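Local coordinates for protein glycosyltransferase (PDB 7MI0) that probably transfers a sugar from an activated donor to an acceptor, as a member of glycosyltransferase family 4 with the two-domain GT-B fold, at residues Lys205-Pro209 / Tyr243-Val247; Ile283-Ser289 / Glu308-Lys314; Phe131-Ile137 / His165-Tyr170; Lys154-Asn160 / Lys176-Arg182. All coordinates share one frame; numbering follows the deposited sequence.

Interaction 1. Residues Lys205-Pro209 / Tyr243-Val247; sequences KYDVP and YCLMV
The ring of Tyr243 takes Pro209 on one face and the carbonyl oxygen of Tyr206 at its edge, near the ring plane. Pro209 CD makes a CH-pi contact there, 3.6 Å from the centroid of the Tyr243 ring and displaced toward the side of CG and CD2. At the far end of the same ring, Tyr243 OH lies 3.1 Å from Tyr206 O. Gln274 OE1 on the neighbouring strand offers that hydroxyl a weak alternative, and its one proton can serve either acceptor. With CG anti to the backbone N (chi1 -173°), Tyr243 sends its ring out from the strand and against the turn of Asp207 and Val208. The phenol ring of Tyr206 meets its partners obliquely, its CE2 being 3.9 Å from Val247 CG1. Its CB, nearer the backbone, rests against Leu245 CD2 at 4.1 Å.

Strand 243-247 belongs to the parallel sheet of the C-terminal Rossmann-like domain of the GT-B fold. Tyr243, Leu245 and Val247, every second residue, line one side of it, and the chain leaving helix 196-205 passes across them almost antiparallel to the strand, its direction 169° away. Val208 reaches the first two of them: its CG2 branch stands 3.9 Å from Tyr243 CE2 and 4.1 Å from Leu245 CD1, bridging the aromatic and aliphatic members. Beyond these segments, Phe276 of the adjacent strand meets the Tyr206 ring edge-to-face, while Leu285 of helix 282-287 touches Tyr206, Leu245 and Val247.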
# COMPACT_ATOMS: atom_id res chain seq x y z
N LYS A 205 23.03 14.30 -0.48
CA LYS A 205 21.96 14.88 0.33
C LYS A 205 21.77 14.13 1.64
O LYS A 205 21.33 14.73 2.63
CB LYS A 205 20.65 14.90 -0.46
N TYR A 206 22.09 12.84 1.67
CA TYR A 206 21.82 12.00 2.83
C TYR A 206 23.08 11.58 3.56
O TYR A 206 23.05 10.61 4.32
CB TYR A 206 21.00 10.78 2.42
CG TYR A 206 19.56 11.11 2.10
CD1 TYR A 206 19.20 11.59 0.84
CD2 TYR A 206 18.56 10.95 3.05
CE1 TYR A 206 17.88 11.90 0.55
CE2 TYR A 206 17.24 11.25 2.76
CZ TYR A 206 16.91 11.73 1.51
OH TYR A 206 15.59 12.03 1.22
N ASP A 207 24.20 12.28 3.34
CA ASP A 207 25.44 12.06 4.08
C ASP A 207 25.86 10.59 4.03
O ASP A 207 26.25 10.00 5.04
CB ASP A 207 25.30 12.54 5.52
CG ASP A 207 24.81 13.98 5.62
OD1 ASP A 207 25.37 14.85 4.92
OD2 ASP A 207 23.85 14.23 6.39
N VAL A 208 25.79 10.00 2.84
CA VAL A 208 26.02 8.57 2.67
C VAL A 208 27.51 8.30 2.52
O VAL A 208 28.16 8.87 1.64
CB VAL A 208 25.23 8.03 1.47
CG1 VAL A 208 25.76 6.66 1.06
CG2 VAL A 208 23.74 7.96 1.79
N PRO A 209 28.09 7.45 3.37
CA PRO A 209 29.50 7.07 3.20
C PRO A 209 29.72 6.22 1.96
O PRO A 209 28.79 5.66 1.38
CB PRO A 209 29.81 6.28 4.48
CG PRO A 209 28.75 6.68 5.45
CD PRO A 209 27.53 6.93 4.63
N TYR A 243 25.59 1.67 6.95
CA TYR A 243 24.93 2.96 7.11
C TYR A 243 23.45 2.78 6.86
O TYR A 243 23.04 2.42 5.75
CB TYR A 243 25.52 4.01 6.17
CG TYR A 243 25.00 5.41 6.41
CD1 TYR A 243 25.21 6.05 7.62
CD2 TYR A 243 24.28 6.08 5.42
CE1 TYR A 243 24.73 7.33 7.84
CE2 TYR A 243 23.80 7.36 5.64
CZ TYR A 243 24.03 7.98 6.85
OH TYR A 243 23.55 9.25 7.07
N CYS A 244 22.63 3.04 7.89
CA CYS A 244 21.20 2.80 7.82
C CYS A 244 20.44 4.11 7.72
O CYS A 244 20.65 5.02 8.53
CB CYS A 244 20.72 2.02 9.05
SG CYS A 244 18.96 1.71 8.98
N LEU A 245 19.54 4.19 6.74
CA LEU A 245 18.70 5.36 6.52
C LEU A 245 17.26 5.03 6.87
O LEU A 245 16.68 4.09 6.32
CB LEU A 245 18.79 5.83 5.06
CG LEU A 245 20.10 6.46 4.60
CD1 LEU A 245 20.15 6.46 3.08
CD2 LEU A 245 20.21 7.87 5.14
N MET A 246 16.68 5.82 7.77
CA MET A 246 15.27 5.73 8.12
C MET A 246 14.55 6.93 7.52
O MET A 246 14.67 8.05 8.03
CB MET A 246 15.09 5.68 9.64
CG MET A 246 15.50 4.38 10.27
SD MET A 246 15.72 4.52 12.05
CE MET A 246 15.82 2.79 12.49
N VAL A 247 13.80 6.71 6.44
CA VAL A 247 13.12 7.78 5.73
C VAL A 247 11.62 7.53 5.79
O VAL A 247 11.15 6.42 5.50
CB VAL A 247 13.61 7.91 4.28
CG1 VAL A 247 15.07 8.34 4.26
CG2 VAL A 247 13.44 6.60 3.53

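Interaction 2. Residues Ile283-Ser289 / Glu308-Lys314; sequences INLYGIS and EGQAMKK
Tyr286 reaches across to helix 304-311 and donates its OH to Glu308 OE1 over 2.8 Å. The bond uses the carboxylate lone pair directed away from the other oxygen, and the phenol and carboxylate planes stand 87° apart, nearly perpendicular. Along the way the ring lies against the bare backbone at Gly309, with Tyr286 CE1 3.7 Å from Gly309 CA. At the root of the tyrosine, Tyr286 CB packs on Met312 CG at 3.7 Å. Met312 then folds back through bends at chi2 and chi3, which bring its CE within 3.9 Å of Ile283 CG1.

Lys314 closes the other end. Its NZ donates to Ser289 O over 2.9 Å, nearly along the C=O axis, and makes a weak bond to Gly287 O, so its ammonium group is held by two backbone carbonyls of 283-289. A bend at chi2 (-57°) turns the lysine chain toward them. Ser289 is itself steadied by the hydrogen bond from its OG to Leu285 O.

Farther out, Arg304 forms a salt bridge with Glu308 OE2 and probably helps to orient the carboxylate that receives Tyr286. By sequence spacing, Glu308 matches the second glutamate of the E-X7-E motif of retaining GT4 enzymes, which in relatives lies at the nucleotide-sugar site of the C-terminal GT-B domain.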
# COMPACT_ATOMS: atom_id res chain seq x y z
N ILE A 283 12.97 6.81 -5.41
CA ILE A 283 13.63 5.89 -6.34
C ILE A 283 15.15 5.97 -6.20
O ILE A 283 15.83 4.95 -6.12
CB ILE A 283 13.16 6.17 -7.79
CG1 ILE A 283 13.93 5.29 -8.77
CG2 ILE A 283 13.29 7.64 -8.14
CD1 ILE A 283 13.60 5.55 -10.22
N ASN A 284 15.69 7.19 -6.15
CA ASN A 284 17.13 7.33 -5.96
C ASN A 284 17.58 6.83 -4.60
O ASN A 284 18.74 6.43 -4.44
CB ASN A 284 17.55 8.79 -6.13
CG ASN A 284 17.33 9.30 -7.55
OD1 ASN A 284 16.51 10.19 -7.78
ND2 ASN A 284 18.05 8.72 -8.50
N LEU A 285 16.69 6.82 -3.61
CA LEU A 285 17.05 6.29 -2.30
C LEU A 285 17.10 4.77 -2.32
O LEU A 285 17.94 4.16 -1.64
CB LEU A 285 16.07 6.79 -1.25
CG LEU A 285 16.67 7.88 -0.37
CD1 LEU A 285 15.61 8.63 0.40
CD2 LEU A 285 17.68 7.26 0.58
N TYR A 286 16.22 4.13 -3.09
CA TYR A 286 16.35 2.69 -3.29
C TYR A 286 17.63 2.37 -4.04
O TYR A 286 18.38 1.46 -3.65
CB TYR A 286 15.14 2.15 -4.06
CG TYR A 286 13.88 1.93 -3.24
CD1 TYR A 286 13.79 0.86 -2.36
CD2 TYR A 286 12.78 2.76 -3.37
CE1 TYR A 286 12.64 0.64 -1.62
CE2 TYR A 286 11.63 2.55 -2.64
CZ TYR A 286 11.56 1.49 -1.77
OH TYR A 286 10.42 1.28 -1.04
N GLY A 287 17.92 3.12 -5.10
CA GLY A 287 19.08 2.82 -5.93
C GLY A 287 20.39 2.86 -5.17
O GLY A 287 21.31 2.11 -5.50
N ILE A 288 20.50 3.74 -4.17
CA ILE A 288 21.74 3.82 -3.39
C ILE A 288 21.81 2.78 -2.30
O ILE A 288 22.86 2.61 -1.67
CB ILE A 288 21.94 5.20 -2.73
CG1 ILE A 288 20.87 5.46 -1.67
CG2 ILE A 288 21.95 6.30 -3.79
CD1 ILE A 288 21.09 6.74 -0.89
N SER A 289 20.72 2.06 -2.05
CA SER A 289 20.67 1.08 -0.98
C SER A 289 20.94 -0.32 -1.52
O SER A 289 20.77 -0.61 -2.70
CB SER A 289 19.31 1.12 -0.28
OG SER A 289 18.92 2.46 -0.03
N GLU A 308 8.07 -2.47 -3.65
CA GLU A 308 8.89 -1.42 -4.24
C GLU A 308 10.37 -1.79 -4.22
O GLU A 308 11.09 -1.55 -5.19
CB GLU A 308 8.67 -0.10 -3.51
CG GLU A 308 7.44 0.66 -3.95
CD GLU A 308 7.20 1.92 -3.14
OE1 GLU A 308 7.99 2.18 -2.20
OE2 GLU A 308 6.24 2.65 -3.45
N GLY A 309 10.83 -2.38 -3.12
CA GLY A 309 12.22 -2.80 -3.05
C GLY A 309 12.53 -3.94 -4.00
O GLY A 309 13.60 -3.98 -4.61
N GLN A 310 11.61 -4.90 -4.12
CA GLN A 310 11.81 -5.99 -5.07
C GLN A 310 11.87 -5.46 -6.50
O GLN A 310 12.65 -5.95 -7.32
CB GLN A 310 10.69 -7.01 -4.93
CG GLN A 310 10.83 -7.93 -3.75
CD GLN A 310 9.66 -8.87 -3.62
OE1 GLN A 310 8.50 -8.44 -3.54
NE2 GLN A 310 9.94 -10.17 -3.61
N ALA A 311 11.05 -4.45 -6.82
CA ALA A 311 11.09 -3.86 -8.15
C ALA A 311 12.46 -3.25 -8.45
O ALA A 311 12.89 -3.23 -9.61
CB ALA A 311 10.00 -2.81 -8.30
N MET A 312 13.15 -2.76 -7.42
CA MET A 312 14.42 -2.09 -7.60
C MET A 312 15.61 -3.03 -7.53
O MET A 312 16.76 -2.56 -7.45
CB MET A 312 14.57 -0.97 -6.57
CG MET A 312 13.58 0.17 -6.74
SD MET A 312 13.64 0.96 -8.37
CE MET A 312 15.30 1.63 -8.36
N LYS A 313 15.37 -4.35 -7.57
CA LYS A 313 16.44 -5.37 -7.61
C LYS A 313 17.30 -5.33 -6.35
O LYS A 313 18.53 -5.39 -6.41
CB LYS A 313 17.31 -5.23 -8.87
CG LYS A 313 16.62 -5.56 -10.19
CD LYS A 313 17.55 -5.35 -11.38
CE LYS A 313 17.01 -6.00 -12.65
NZ LYS A 313 17.91 -5.84 -13.83
N LYS A 314 16.65 -5.25 -5.19
CA LYS A 314 17.33 -5.16 -3.91
C LYS A 314 17.14 -6.44 -3.10
O LYS A 314 16.24 -7.24 -3.36
CB LYS A 314 16.83 -3.96 -3.11
CG LYS A 314 17.00 -2.64 -3.83
CD LYS A 314 18.45 -2.42 -4.21
CE LYS A 314 18.59 -1.27 -5.20
NZ LYS A 314 20.00 -0.88 -5.44

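Interaction 3. Residues Phe131-Ile137 / His165-Tyr170; sequences FHGVYNI and HLLENY
The loop from Val134 to Ile137 runs alongside the end of helix 160-168 and the residues after it, Val134 lying opposite His165 and Ile137 opposite Tyr170, with 7.4 Å between the CA atoms of the latter pair. Between these points Tyr135 O is gripped by two donors, His165 NE2 and Tyr170 OH, each 2.8 Å away. They arrive from opposite faces of the carbonyl plane, both well out of it, while the oxygen lies close to the planes of both donor rings. This pair of hydrogen bonds ties the peptide and the rotation of the two aromatic side chains together. His165 gets its imidazole to the loop with CG anti to the backbone N (chi1 -180°), and Val134 CG1 sits over the middle of one imidazole face.

Tyr170 is sandwiched between aliphatic groups: Ile137 CD1 lies over one face, 3.9 Å from the ring centroid, and Leu166 CD2 over the rim of the other. The same Leu166 methyl also covers the Phe131 ring, 3.9 Å from its centroid. Phe131 receives the edge of Tyr170 on its face in an offset T-shaped pair, the planes at 88°.

The cluster joins the exit of strand 126-131 to the end of helix 160-168. Tyr145 of helix 139-149 touches both Phe131 and Tyr170, and Val155 of strand 154-157 packs on Phe131.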
# COMPACT_ATOMS: atom_id res chain seq x y z
N PHE A 131 -11.63 -3.77 0.24
CA PHE A 131 -11.13 -3.68 1.61
C PHE A 131 -9.62 -3.50 1.55
O PHE A 131 -8.89 -4.43 1.19
CB PHE A 131 -11.51 -4.93 2.40
CG PHE A 131 -13.00 -5.15 2.53
CD1 PHE A 131 -13.70 -5.87 1.57
CD2 PHE A 131 -13.71 -4.63 3.61
CE1 PHE A 131 -15.07 -6.06 1.68
CE2 PHE A 131 -15.07 -4.83 3.72
CZ PHE A 131 -15.75 -5.54 2.76
N HIS A 132 -9.15 -2.30 1.87
CA HIS A 132 -7.72 -1.99 1.88
C HIS A 132 -7.05 -2.33 3.20
O HIS A 132 -5.88 -1.98 3.41
CB HIS A 132 -7.48 -0.51 1.57
CG HIS A 132 -7.85 -0.12 0.17
ND1 HIS A 132 -6.91 0.28 -0.76
CD2 HIS A 132 -9.05 -0.05 -0.45
CE1 HIS A 132 -7.52 0.58 -1.89
NE2 HIS A 132 -8.82 0.38 -1.73
N GLY A 133 -7.76 -2.98 4.12
CA GLY A 133 -7.17 -3.27 5.41
C GLY A 133 -8.08 -4.16 6.21
O GLY A 133 -9.17 -4.54 5.77
N VAL A 134 -7.61 -4.49 7.41
CA VAL A 134 -8.34 -5.36 8.33
C VAL A 134 -9.01 -4.47 9.37
O VAL A 134 -8.36 -3.96 10.28
CB VAL A 134 -7.41 -6.38 8.99
CG1 VAL A 134 -8.17 -7.20 10.01
CG2 VAL A 134 -6.78 -7.28 7.92
N TYR A 135 -10.32 -4.26 9.21
CA TYR A 135 -11.14 -3.60 10.21
C TYR A 135 -12.23 -4.56 10.64
O TYR A 135 -12.55 -5.51 9.94
CB TYR A 135 -11.76 -2.30 9.68
CG TYR A 135 -11.39 -1.95 8.25
CD1 TYR A 135 -10.18 -1.31 7.96
CD2 TYR A 135 -12.25 -2.24 7.20
CE1 TYR A 135 -9.84 -0.98 6.66
CE2 TYR A 135 -11.91 -1.91 5.89
CZ TYR A 135 -10.71 -1.28 5.63
OH TYR A 135 -10.37 -0.95 4.32
N ASN A 136 -12.80 -4.30 11.81
CA ASN A 136 -13.82 -5.17 12.36
C ASN A 136 -15.20 -4.54 12.24
O ASN A 136 -15.34 -3.31 12.28
CB ASN A 136 -13.54 -5.51 13.83
CG ASN A 136 -13.47 -7.00 14.06
OD1 ASN A 136 -12.42 -7.62 13.83
ND2 ASN A 136 -14.58 -7.60 14.50
N ILE A 137 -16.20 -5.39 12.07
CA ILE A 137 -17.60 -4.99 12.09
C ILE A 137 -18.27 -5.74 13.24
O ILE A 137 -17.80 -6.82 13.62
CB ILE A 137 -18.28 -5.28 10.75
CG1 ILE A 137 -18.17 -6.77 10.42
CG2 ILE A 137 -17.66 -4.43 9.66
CD1 ILE A 137 -19.02 -7.20 9.27
N HIS A 165 -9.32 -12.59 6.49
CA HIS A 165 -10.14 -11.85 7.45
C HIS A 165 -11.61 -11.82 7.01
O HIS A 165 -12.51 -12.10 7.80
CB HIS A 165 -9.59 -10.44 7.60
CG HIS A 165 -10.35 -9.58 8.56
ND1 HIS A 165 -10.45 -9.87 9.91
CD2 HIS A 165 -11.04 -8.43 8.38
CE1 HIS A 165 -11.17 -8.94 10.50
NE2 HIS A 165 -11.55 -8.06 9.60
N LEU A 166 -11.85 -11.50 5.74
CA LEU A 166 -13.22 -11.46 5.23
C LEU A 166 -13.89 -12.83 5.30
O LEU A 166 -15.12 -12.91 5.41
CB LEU A 166 -13.23 -10.95 3.80
CG LEU A 166 -12.58 -9.58 3.60
CD1 LEU A 166 -12.62 -9.19 2.14
CD2 LEU A 166 -13.26 -8.53 4.48
N LEU A 167 -13.11 -13.91 5.24
CA LEU A 167 -13.69 -15.24 5.35
C LEU A 167 -13.92 -15.64 6.81
O LEU A 167 -15.01 -16.08 7.18
CB LEU A 167 -12.79 -16.27 4.66
CG LEU A 167 -12.86 -16.36 3.14
CD1 LEU A 167 -11.97 -17.48 2.64
CD2 LEU A 167 -14.28 -16.58 2.69
N GLU A 168 -12.89 -15.50 7.65
CA GLU A 168 -12.96 -16.04 9.01
C GLU A 168 -13.71 -15.10 9.94
O GLU A 168 -14.42 -15.56 10.84
CB GLU A 168 -11.56 -16.30 9.55
CG GLU A 168 -10.59 -16.96 8.57
CD GLU A 168 -10.87 -18.44 8.35
OE1 GLU A 168 -11.73 -19.01 9.07
OE2 GLU A 168 -10.23 -19.02 7.45
N ASN A 169 -13.55 -13.79 9.76
CA ASN A 169 -14.16 -12.82 10.67
C ASN A 169 -15.53 -12.37 10.17
O ASN A 169 -16.54 -12.55 10.87
CB ASN A 169 -13.22 -11.63 10.85
CG ASN A 169 -13.56 -10.81 12.07
OD1 ASN A 169 -14.53 -10.04 12.08
ND2 ASN A 169 -12.75 -10.96 13.12
N TYR A 170 -15.59 -11.78 8.97
CA TYR A 170 -16.85 -11.32 8.42
C TYR A 170 -17.79 -12.47 8.06
O TYR A 170 -19.00 -12.25 7.95
CB TYR A 170 -16.62 -10.46 7.18
CG TYR A 170 -16.08 -9.07 7.41
CD1 TYR A 170 -15.25 -8.79 8.49
CD2 TYR A 170 -16.39 -8.03 6.54
CE1 TYR A 170 -14.75 -7.51 8.69
CE2 TYR A 170 -15.90 -6.76 6.73
CZ TYR A 170 -15.08 -6.50 7.81
OH TYR A 170 -14.59 -5.22 7.99

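Interaction 4. Residues Lys154-Asn160 / Lys176-Arg182; sequences KVVAVSN and KIVVIER
Strands 154-157 and 177-179 pair in parallel at the edge of the N-terminal Rossmann-like sheet, the two strands of a beta-alpha-beta unit whose connection is helix 160-168. Val155, Val156 and Ala157 stand beside Ile177, Val178 and Val179, with strand directions 33° apart. The hydrogen bonds alternate as a parallel ladder requires: Val155 N gives to Lys176 O, Val178 N to Val155 O, Ala157 N to Val178 O and Ile180 N to Ala157 O. The first of them, Val155 N to Lys176 O, spans 2.8 Å.

On the side facing helix 160-168, Val155 CG2 rests on Ile177 CG1 at 3.7 Å, and Ala157 adds its methyl. The reverse side carries Val156, whose CG1 meets Ile180 CD1 at 3.7 Å; Val178 and Ile180 here touch helix 378-393. Past the ladder, Arg182 bends at chi2 and chi3 so that its guanidinium lies against Val158, with Val158 CG1 over one face, toward its rim. Arg182 NH2 also bonds back to Ile180 O at 2.7 Å, which holds the group in that position. Ser159 caps helix 160-168 through a hydrogen bond from Val162 N to its OG, which also pairs with Ala301 O. Glu181 OE1 forms a salt bridge with Lys384, and Lys154 NZ bonds to Asp175 O.

The pairing therefore rests on backbone bonds flanked by apolar side chains on both faces, while these charged ends are satisfied by groups outside the strand pair.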
# COMPACT_ATOMS: atom_id res chain seq x y z
N LYS A 154 -20.00 -8.43 -5.32
CA LYS A 154 -18.64 -8.90 -5.12
C LYS A 154 -17.89 -7.92 -4.23
O LYS A 154 -18.28 -6.76 -4.08
CB LYS A 154 -17.90 -9.06 -6.46
CG LYS A 154 -18.49 -10.13 -7.36
CD LYS A 154 -17.57 -11.32 -7.47
CE LYS A 154 -18.23 -12.47 -8.22
NZ LYS A 154 -19.36 -13.05 -7.44
N VAL A 155 -16.81 -8.40 -3.62
CA VAL A 155 -15.92 -7.57 -2.83
C VAL A 155 -14.49 -7.86 -3.26
O VAL A 155 -14.18 -8.94 -3.77
CB VAL A 155 -16.08 -7.81 -1.31
CG1 VAL A 155 -17.44 -7.30 -0.83
CG2 VAL A 155 -15.91 -9.29 -1.00
N VAL A 156 -13.62 -6.87 -3.06
CA VAL A 156 -12.22 -6.98 -3.44
C VAL A 156 -11.36 -6.89 -2.19
O VAL A 156 -11.53 -5.97 -1.38
CB VAL A 156 -11.81 -5.91 -4.47
CG1 VAL A 156 -10.31 -5.85 -4.62
CG2 VAL A 156 -12.45 -6.19 -5.81
N ALA A 157 -10.44 -7.84 -2.03
CA ALA A 157 -9.42 -7.79 -0.99
C ALA A 157 -8.07 -7.48 -1.64
O ALA A 157 -7.71 -8.09 -2.65
CB ALA A 157 -9.36 -9.11 -0.22
N VAL A 158 -7.34 -6.53 -1.05
CA VAL A 158 -6.04 -6.12 -1.58
C VAL A 158 -4.95 -7.13 -1.29
O VAL A 158 -3.80 -6.91 -1.72
CB VAL A 158 -5.58 -4.77 -1.01
CG1 VAL A 158 -6.62 -3.68 -1.24
CG2 VAL A 158 -5.25 -4.91 0.46
N SER A 159 -5.25 -8.20 -0.57
CA SER A 159 -4.27 -9.25 -0.30
C SER A 159 -5.01 -10.51 0.12
O SER A 159 -6.21 -10.49 0.39
CB SER A 159 -3.27 -8.82 0.78
OG SER A 159 -3.91 -8.51 2.01
N ASN A 160 -4.28 -11.62 0.16
CA ASN A 160 -4.88 -12.83 0.71
C ASN A 160 -5.01 -12.76 2.21
O ASN A 160 -5.86 -13.45 2.79
CB ASN A 160 -4.07 -14.07 0.32
CG ASN A 160 -4.35 -14.52 -1.11
OD1 ASN A 160 -5.36 -15.19 -1.37
ND2 ASN A 160 -3.47 -14.16 -2.03
N LYS A 176 -17.80 -14.55 -3.35
CA LYS A 176 -17.98 -13.11 -3.41
C LYS A 176 -16.66 -12.35 -3.41
O LYS A 176 -16.63 -11.19 -3.84
CB LYS A 176 -18.84 -12.63 -2.23
CG LYS A 176 -20.29 -13.07 -2.28
CD LYS A 176 -21.07 -12.41 -1.16
CE LYS A 176 -22.42 -13.07 -0.93
NZ LYS A 176 -23.31 -12.93 -2.11
N ILE A 177 -15.58 -12.97 -2.94
CA ILE A 177 -14.32 -12.29 -2.67
C ILE A 177 -13.37 -12.49 -3.84
O ILE A 177 -13.03 -13.63 -4.19
CB ILE A 177 -13.67 -12.78 -1.37
CG1 ILE A 177 -14.65 -12.71 -0.20
CG2 ILE A 177 -12.42 -11.95 -1.08
CD1 ILE A 177 -14.12 -13.35 1.06
N VAL A 178 -12.92 -11.39 -4.42
CA VAL A 178 -11.94 -11.38 -5.49
C VAL A 178 -10.69 -10.69 -4.96
O VAL A 178 -10.78 -9.58 -4.42
CB VAL A 178 -12.48 -10.66 -6.74
CG1 VAL A 178 -11.41 -10.49 -7.78
CG2 VAL A 178 -13.67 -11.42 -7.30
N VAL A 179 -9.54 -11.35 -5.08
CA VAL A 179 -8.28 -10.76 -4.64
C VAL A 179 -7.66 -10.00 -5.81
O VAL A 179 -7.53 -10.54 -6.92
CB VAL A 179 -7.32 -11.83 -4.12
CG1 VAL A 179 -6.07 -11.18 -3.53
CG2 VAL A 179 -8.01 -12.71 -3.09
N ILE A 180 -7.29 -8.74 -5.56
CA ILE A 180 -6.56 -7.92 -6.53
C ILE A 180 -5.34 -7.38 -5.79
O ILE A 180 -5.40 -6.31 -5.16
CB ILE A 180 -7.41 -6.78 -7.10
CG1 ILE A 180 -8.71 -7.33 -7.68
CG2 ILE A 180 -6.63 -6.01 -8.15
CD1 ILE A 180 -9.59 -6.25 -8.27
N GLU A 181 -4.22 -8.10 -5.86
CA GLU A 181 -3.02 -7.69 -5.13
C GLU A 181 -2.58 -6.29 -5.55
O GLU A 181 -2.90 -5.81 -6.64
CB GLU A 181 -1.86 -8.67 -5.37
CG GLU A 181 -2.08 -10.08 -4.86
CD GLU A 181 -2.76 -10.97 -5.88
OE1 GLU A 181 -3.55 -10.44 -6.70
OE2 GLU A 181 -2.50 -12.19 -5.86
N ARG A 182 -1.84 -5.65 -4.66
CA ARG A 182 -1.35 -4.31 -4.93
C ARG A 182 -0.20 -4.35 -5.93
O ARG A 182 0.62 -5.27 -5.91
CB ARG A 182 -0.91 -3.64 -3.63
CG ARG A 182 -2.04 -3.50 -2.62
CD ARG A 182 -3.14 -2.63 -3.19
NE ARG A 182 -4.20 -3.41 -3.81
CZ ARG A 182 -5.24 -2.89 -4.45
NH1 ARG A 182 -5.36 -1.58 -4.61
NH2 ARG A 182 -6.18 -3.70 -4.94

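From the N terminus, interaction 3 opens first at the end of strand 126-131, and interaction 4 opens at 154-160 before 165-170 closes interaction 3; 176-182 then closes interaction 4. The two cross, their segments alternating, and touch directly, Phe131 N probably bonding to Val156 O. Together they tie three successive strands and helix 160-168 of the N-terminal domain. Interactions 1 and 2 follow in series in the C-terminal domain. The first closes the excursion through strand 214-218 and helix 227-235, the second that through strand 291-294. Val208 of interaction 1 packs on Ile288 of interaction 2. Interactions 2 and 4 are the nearest across the domains, their nearest atoms about 8 Å apart.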